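PDB 3VA7: KLLA0E08119p from Kluyveromyces lactis, which probably carboxylates urea with ATP and bicarbonate by way of a biotin cofactor, this chain comprising the biotin carboxylase, carboxyltransferase and biotin-carrier parts. Local coordinates for residues K692-L704 with V1195-V1207. Residues are numbered along the deposited sequence; the frame is centred on the assembly and turned at random.
Sequences KVHYNSNRFGVRL and VIIIEAMKTEMVV. With BTI (5-(hexahydro-2-oxo-1H-thieno[3,4-D]imidazol-6-yl)pentanal), chain B.
The Y695 ring meets A1200 CA at its edge; the backbone O of E1199 approaches obliquely, 3.3 Å from Y695 CD1, and H694 CE1 lies over one face. On the F700 ring, N698 ND2 sits over one face, toward the rim, while the K1202 chain runs alongside F700 the opposite way, CD near the ring. The N696 amide works at both ends: ND2 donates in its own plane to E1199 OE1 (3.0 Å, 168°), reaching the carboxylate from above its plane, and OD1 accepts from K1202 N (3.0 Å), which comes from above the amide carbonyl plane. E1199, its CG anti to the backbone N (chi1 -172°) and its chain extended, carries OE1 to N696; OE2 is held by T1018 and R945. M1201 N donates to Y695 O (3.1 Å). Were N696 an alanine, K1202 N and E1199 OE1 would probably both lose this partner, leaving the hairpin two fewer bonds to 692-704. From the turn itself K1202 reaches out across the N698 amide, NZ bonded covalently to BTI C11 and weakly hydrogen-bonded to G701 O. A1200 to T1203 form a type I' turn: this is the biotinyl hairpin of the carrier domain, with M1201 and biotinylated K1202 at its tip, docked on the carboxyltransferase domain so that biotin enters its active site.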
loop_
_atom_site.group_PDB
_atom_site.type_symbol
_atom_site.label_atom_id
_atom_site.label_comp_id
_atom_site.label_asym_id
_atom_site.label_seq_id
_atom_site.Cartn_x
_atom_site.Cartn_y
_atom_site.Cartn_z
ATOM N N LYS A 692 0.235 6.793 33.135
ATOM C CA LYS A 692 1.554 6.939 32.551
ATOM C C LYS A 692 1.565 6.344 31.130
ATOM O O LYS A 692 1.071 5.232 30.925
ATOM C CB LYS A 692 2.539 6.223 33.463
ATOM C CG LYS A 692 4.014 6.582 33.328
ATOM C CD LYS A 692 4.698 6.239 34.675
ATOM C CE LYS A 692 6.032 6.996 34.936
ATOM N NZ LYS A 692 6.078 8.492 34.653
ATOM N N VAL A 693 2.122 7.065 30.173
ATOM C CA VAL A 693 2.242 6.595 28.811
ATOM C C VAL A 693 3.327 5.501 28.621
ATOM O O VAL A 693 4.515 5.709 28.955
ATOM C CB VAL A 693 2.590 7.769 27.890
ATOM C CG1 VAL A 693 2.706 7.297 26.410
ATOM C CG2 VAL A 693 1.572 8.842 28.031
ATOM N N HIS A 694 2.922 4.373 28.035
ATOM C CA HIS A 694 3.704 3.113 27.939
ATOM C C HIS A 694 4.552 3.073 26.660
ATOM O O HIS A 694 4.182 3.664 25.626
ATOM C CB HIS A 694 2.670 1.987 27.950
ATOM C CG HIS A 694 3.218 0.590 27.859
ATOM N ND1 HIS A 694 3.916 0.121 26.764
ATOM C CD2 HIS A 694 3.075 -0.471 28.697
ATOM C CE1 HIS A 694 4.200 -1.161 26.948
ATOM N NE2 HIS A 694 3.691 -1.542 28.106
ATOM N N TYR A 695 5.688 2.385 26.710
ATOM C CA TYR A 695 6.634 2.396 25.570
ATOM C C TYR A 695 5.990 1.896 24.240
ATOM O O TYR A 695 6.357 2.365 23.154
ATOM C CB TYR A 695 7.941 1.612 25.896
ATOM C CG TYR A 695 7.715 0.132 26.007
ATOM C CD1 TYR A 695 7.744 -0.696 24.872
ATOM C CD2 TYR A 695 7.393 -0.430 27.224
ATOM C CE1 TYR A 695 7.475 -2.073 24.993
ATOM C CE2 TYR A 695 7.146 -1.780 27.365
ATOM C CZ TYR A 695 7.192 -2.611 26.258
ATOM O OH TYR A 695 6.949 -3.963 26.443
ATOM N N ASN A 696 5.068 0.927 24.347
ATOM C CA ASN A 696 4.286 0.476 23.226
ATOM C C ASN A 696 3.130 1.430 22.832
ATOM O O ASN A 696 1.945 1.109 23.037
ATOM C CB ASN A 696 3.770 -0.951 23.491
ATOM C CG ASN A 696 4.785 -2.031 23.042
ATOM O OD1 ASN A 696 5.698 -1.751 22.227
ATOM N ND2 ASN A 696 4.639 -3.260 23.579
ATOM N N SER A 697 3.465 2.577 22.245
ATOM C CA SER A 697 2.441 3.501 21.791
ATOM C C SER A 697 2.791 3.918 20.398
ATOM O O SER A 697 3.955 4.069 20.116
ATOM C CB SER A 697 2.394 4.744 22.670
ATOM O OG SER A 697 1.893 4.455 23.952
ATOM N N ASN A 698 1.813 4.083 19.520
ATOM C CA ASN A 698 2.077 4.566 18.153
ATOM C C ASN A 698 0.759 5.014 17.536
ATOM O O ASN A 698 -0.232 5.156 18.260
ATOM C CB ASN A 698 2.815 3.571 17.238
ATOM C CG ASN A 698 2.026 2.299 16.967
ATOM O OD1 ASN A 698 0.986 2.031 17.563
ATOM N ND2 ASN A 698 2.537 1.489 16.065
ATOM N N ARG A 699 0.730 5.219 16.222
ATOM C CA ARG A 699 -0.479 5.705 15.621
ATOM C C ARG A 699 -1.649 4.716 15.736
ATOM O O ARG A 699 -2.818 5.115 15.559
ATOM C CB ARG A 699 -0.219 6.125 14.197
ATOM C CG ARG A 699 0.696 7.363 14.087
ATOM C CD ARG A 699 1.159 7.548 12.611
ATOM N NE ARG A 699 0.016 7.458 11.696
ATOM C CZ ARG A 699 -0.729 8.482 11.264
ATOM N NH1 ARG A 699 -0.438 9.748 11.600
ATOM N NH2 ARG A 699 -1.744 8.233 10.426
ATOM N N PHE A 700 -1.394 3.461 16.112
ATOM C CA PHE A 700 -2.535 2.564 16.268
ATOM C C PHE A 700 -3.249 2.927 17.549
ATOM O O PHE A 700 -4.456 2.634 17.703
ATOM C CB PHE A 700 -2.202 1.033 16.294
ATOM C CG PHE A 700 -1.247 0.562 15.224
ATOM C CD1 PHE A 700 -0.307 -0.409 15.520
ATOM C CD2 PHE A 700 -1.271 1.086 13.947
ATOM C CE1 PHE A 700 0.570 -0.880 14.560
ATOM C CE2 PHE A 700 -0.353 0.647 12.965
ATOM C CZ PHE A 700 0.558 -0.331 13.285
ATOM N N GLY A 701 -2.515 3.540 18.484
ATOM C CA GLY A 701 -3.054 3.792 19.796
ATOM C C GLY A 701 -1.966 3.976 20.827
ATOM O O GLY A 701 -0.857 3.507 20.656
ATOM N N VAL A 702 -2.303 4.656 21.914
ATOM C CA VAL A 702 -1.357 5.072 22.904
ATOM C C VAL A 702 -1.654 4.318 24.160
ATOM O O VAL A 702 -2.686 4.488 24.753
ATOM C CB VAL A 702 -1.387 6.612 23.066
ATOM C CG1 VAL A 702 -0.657 7.071 24.333
ATOM C CG2 VAL A 702 -0.774 7.265 21.779
ATOM N N ARG A 703 -0.749 3.429 24.530
ATOM C CA ARG A 703 -0.965 2.533 25.671
ATOM C C ARG A 703 -0.687 3.230 27.061
ATOM O O ARG A 703 0.177 4.116 27.186
ATOM C CB ARG A 703 -0.150 1.260 25.428
ATOM C CG ARG A 703 -0.161 0.235 26.535
ATOM C CD ARG A 703 -1.520 -0.442 26.672
ATOM N NE ARG A 703 -1.767 -1.396 25.594
ATOM C CZ ARG A 703 -2.820 -2.203 25.555
ATOM N NH1 ARG A 703 -3.754 -2.137 26.500
ATOM N NH2 ARG A 703 -2.962 -3.053 24.559
ATOM N N LEU A 704 -1.442 2.853 28.088
ATOM C CA LEU A 704 -1.385 3.594 29.371
ATOM C C LEU A 704 -1.041 2.665 30.517
ATOM O O LEU A 704 -1.433 1.489 30.506
ATOM C CB LEU A 704 -2.724 4.297 29.675
ATOM C CG LEU A 704 -3.212 5.329 28.633
ATOM C CD1 LEU A 704 -4.562 5.868 28.976
ATOM C CD2 LEU A 704 -2.242 6.485 28.414
ATOM N N VAL A 1195 23.057 -5.756 16.789
ATOM C CA VAL A 1195 23.656 -6.257 18.041
ATOM C C VAL A 1195 22.623 -6.720 19.026
ATOM O O VAL A 1195 22.728 -7.839 19.534
ATOM C CB VAL A 1195 24.487 -5.210 18.784
ATOM C CG1 VAL A 1195 25.197 -5.864 20.014
ATOM C CG2 VAL A 1195 25.476 -4.504 17.829
ATOM N N ILE A 1196 21.657 -5.837 19.326
ATOM C CA ILE A 1196 20.491 -6.207 20.131
ATOM C C ILE A 1196 19.122 -5.737 19.584
ATOM O O ILE A 1196 19.038 -4.838 18.749
ATOM C CB ILE A 1196 20.641 -5.791 21.604
ATOM C CG1 ILE A 1196 20.317 -4.304 21.769
ATOM C CG2 ILE A 1196 22.007 -6.148 22.140
ATOM C CD1 ILE A 1196 19.382 -4.031 22.905
ATOM N N ILE A 1197 18.051 -6.377 20.059
ATOM C CA ILE A 1197 16.698 -6.023 19.666
ATOM C C ILE A 1197 15.820 -5.576 20.857
ATOM O O ILE A 1197 15.775 -6.201 21.925
ATOM C CB ILE A 1197 16.031 -7.167 18.899
ATOM C CG1 ILE A 1197 16.778 -7.501 17.594
ATOM C CG2 ILE A 1197 14.646 -6.816 18.516
ATOM C CD1 ILE A 1197 16.265 -8.832 16.958
ATOM N N ILE A 1198 15.094 -4.491 20.633
ATOM C CA ILE A 1198 14.212 -3.880 21.636
ATOM C C ILE A 1198 12.839 -4.000 21.035
ATOM O O ILE A 1198 12.698 -4.086 19.811
ATOM C CB ILE A 1198 14.747 -2.368 21.837
ATOM C CG1 ILE A 1198 15.931 -2.357 22.809
ATOM C CG2 ILE A 1198 13.728 -1.276 22.167
ATOM C CD1 ILE A 1198 15.775 -3.337 23.942
ATOM N N GLU A 1199 11.804 -4.065 21.845
ATOM C CA GLU A 1199 10.504 -3.617 21.288
ATOM C C GLU A 1199 10.256 -2.201 21.748
ATOM O O GLU A 1199 10.176 -1.945 22.956
ATOM C CB GLU A 1199 9.298 -4.517 21.645
ATOM C CG GLU A 1199 8.011 -4.111 20.880
ATOM C CD GLU A 1199 6.789 -4.928 21.260
ATOM O OE1 GLU A 1199 6.615 -5.289 22.456
ATOM O OE2 GLU A 1199 5.969 -5.198 20.357
ATOM N N ALA A 1200 10.154 -1.298 20.783
ATOM C CA ALA A 1200 9.778 0.093 21.030
ATOM C C ALA A 1200 8.626 0.461 20.103
ATOM O O ALA A 1200 8.713 0.251 18.877
ATOM C CB ALA A 1200 10.927 0.989 20.759
ATOM N N MET A 1201 7.539 1.015 20.653
ATOM C CA MET A 1201 6.462 1.533 19.806
ATOM C C MET A 1201 5.947 0.461 18.875
ATOM O O MET A 1201 5.767 0.718 17.688
ATOM C CB MET A 1201 6.944 2.719 18.997
ATOM C CG MET A 1201 7.424 3.849 19.852
ATOM S SD MET A 1201 8.082 5.152 18.798
ATOM C CE MET A 1201 9.820 4.726 18.789
ATOM N N LYS A 1202 5.720 -0.741 19.436
ATOM C CA LYS A 1202 5.180 -1.900 18.735
ATOM C C LYS A 1202 6.026 -2.366 17.551
ATOM O O LYS A 1202 5.538 -3.064 16.661
ATOM C CB LYS A 1202 3.762 -1.594 18.274
ATOM C CG LYS A 1202 2.958 -0.895 19.345
ATOM C CD LYS A 1202 1.462 -1.022 19.199
ATOM C CE LYS A 1202 0.863 0.149 19.946
ATOM N NZ LYS A 1202 -0.611 0.331 19.913
ATOM N N THR A 1203 7.286 -1.970 17.524
ATOM C CA THR A 1203 8.174 -2.320 16.439
ATOM C C THR A 1203 9.351 -3.072 16.967
ATOM O O THR A 1203 9.797 -2.798 18.051
ATOM C CB THR A 1203 8.688 -1.096 15.824
ATOM O OG1 THR A 1203 7.562 -0.326 15.500
ATOM C CG2 THR A 1203 9.406 -1.393 14.539
ATOM N N GLU A 1204 9.833 -4.025 16.182
ATOM C CA GLU A 1204 11.035 -4.769 16.487
ATOM C C GLU A 1204 12.218 -3.844 16.161
ATOM O O GLU A 1204 12.524 -3.630 14.996
ATOM C CB GLU A 1204 11.029 -6.033 15.648
ATOM C CG GLU A 1204 12.386 -6.572 15.283
ATOM C CD GLU A 1204 12.374 -8.030 14.857
ATOM O OE1 GLU A 1204 13.462 -8.533 14.504
ATOM O OE2 GLU A 1204 11.304 -8.676 14.863
ATOM N N MET A 1205 12.836 -3.258 17.189
ATOM C CA MET A 1205 13.937 -2.274 17.007
ATOM C C MET A 1205 15.346 -2.891 17.193
ATOM O O MET A 1205 15.763 -3.342 18.310
ATOM C CB MET A 1205 13.798 -1.077 17.960
ATOM C CG MET A 1205 12.749 -0.044 17.609
ATOM S SD MET A 1205 13.494 1.353 16.780
ATOM C CE MET A 1205 13.213 0.992 15.026
ATOM N N VAL A 1206 16.058 -2.909 16.086
ATOM C CA VAL A 1206 17.414 -3.362 16.082
ATOM C C VAL A 1206 18.297 -2.166 16.448
ATOM O O VAL A 1206 18.285 -1.141 15.755
ATOM C CB VAL A 1206 17.799 -3.914 14.683
ATOM C CG1 VAL A 1206 19.292 -4.010 14.538
ATOM C CG2 VAL A 1206 17.158 -5.266 14.462
ATOM N N VAL A 1207 19.054 -2.278 17.535
ATOM C CA VAL A 1207 20.152 -1.324 17.746
ATOM C C VAL A 1207 21.424 -1.958 17.177
ATOM O O VAL A 1207 21.766 -3.063 17.526
ATOM C CB VAL A 1207 20.273 -0.815 19.242
ATOM C CG1 VAL A 1207 20.219 -1.952 20.211
ATOM C CG2 VAL A 1207 21.531 0.032 19.457
HETATM C C11 BTI B . -1.528 -0.570 20.280
HETATM O O11 BTI B . -1.187 -1.733 20.661
HETATM C C10 BTI B . -2.990 -0.126 19.972
HETATM C C9 BTI B . -3.948 -1.309 20.100
HETATM C C8 BTI B . -5.431 -0.967 20.137
HETATM C C7 BTI B . -6.339 -2.053 20.751
HETATM C C2 BTI B . -6.131 -3.450 20.206
HETATM S S1 BTI B . -6.408 -3.560 18.462
HETATM C C6 BTI B . -6.766 -5.280 18.498
HETATM C C5 BTI B . -7.282 -5.625 19.878
HETATM N N3 BTI B . -8.707 -5.649 19.673
HETATM C C3 BTI B . -9.284 -4.637 20.266
HETATM O O3 BTI B . -10.589 -4.452 20.279
HETATM N N2 BTI B . -8.418 -3.860 20.881
HETATM C C4 BTI B . -7.084 -4.448 20.842
HETATM O O HOH W 1 7.943 -5.483 24.707
#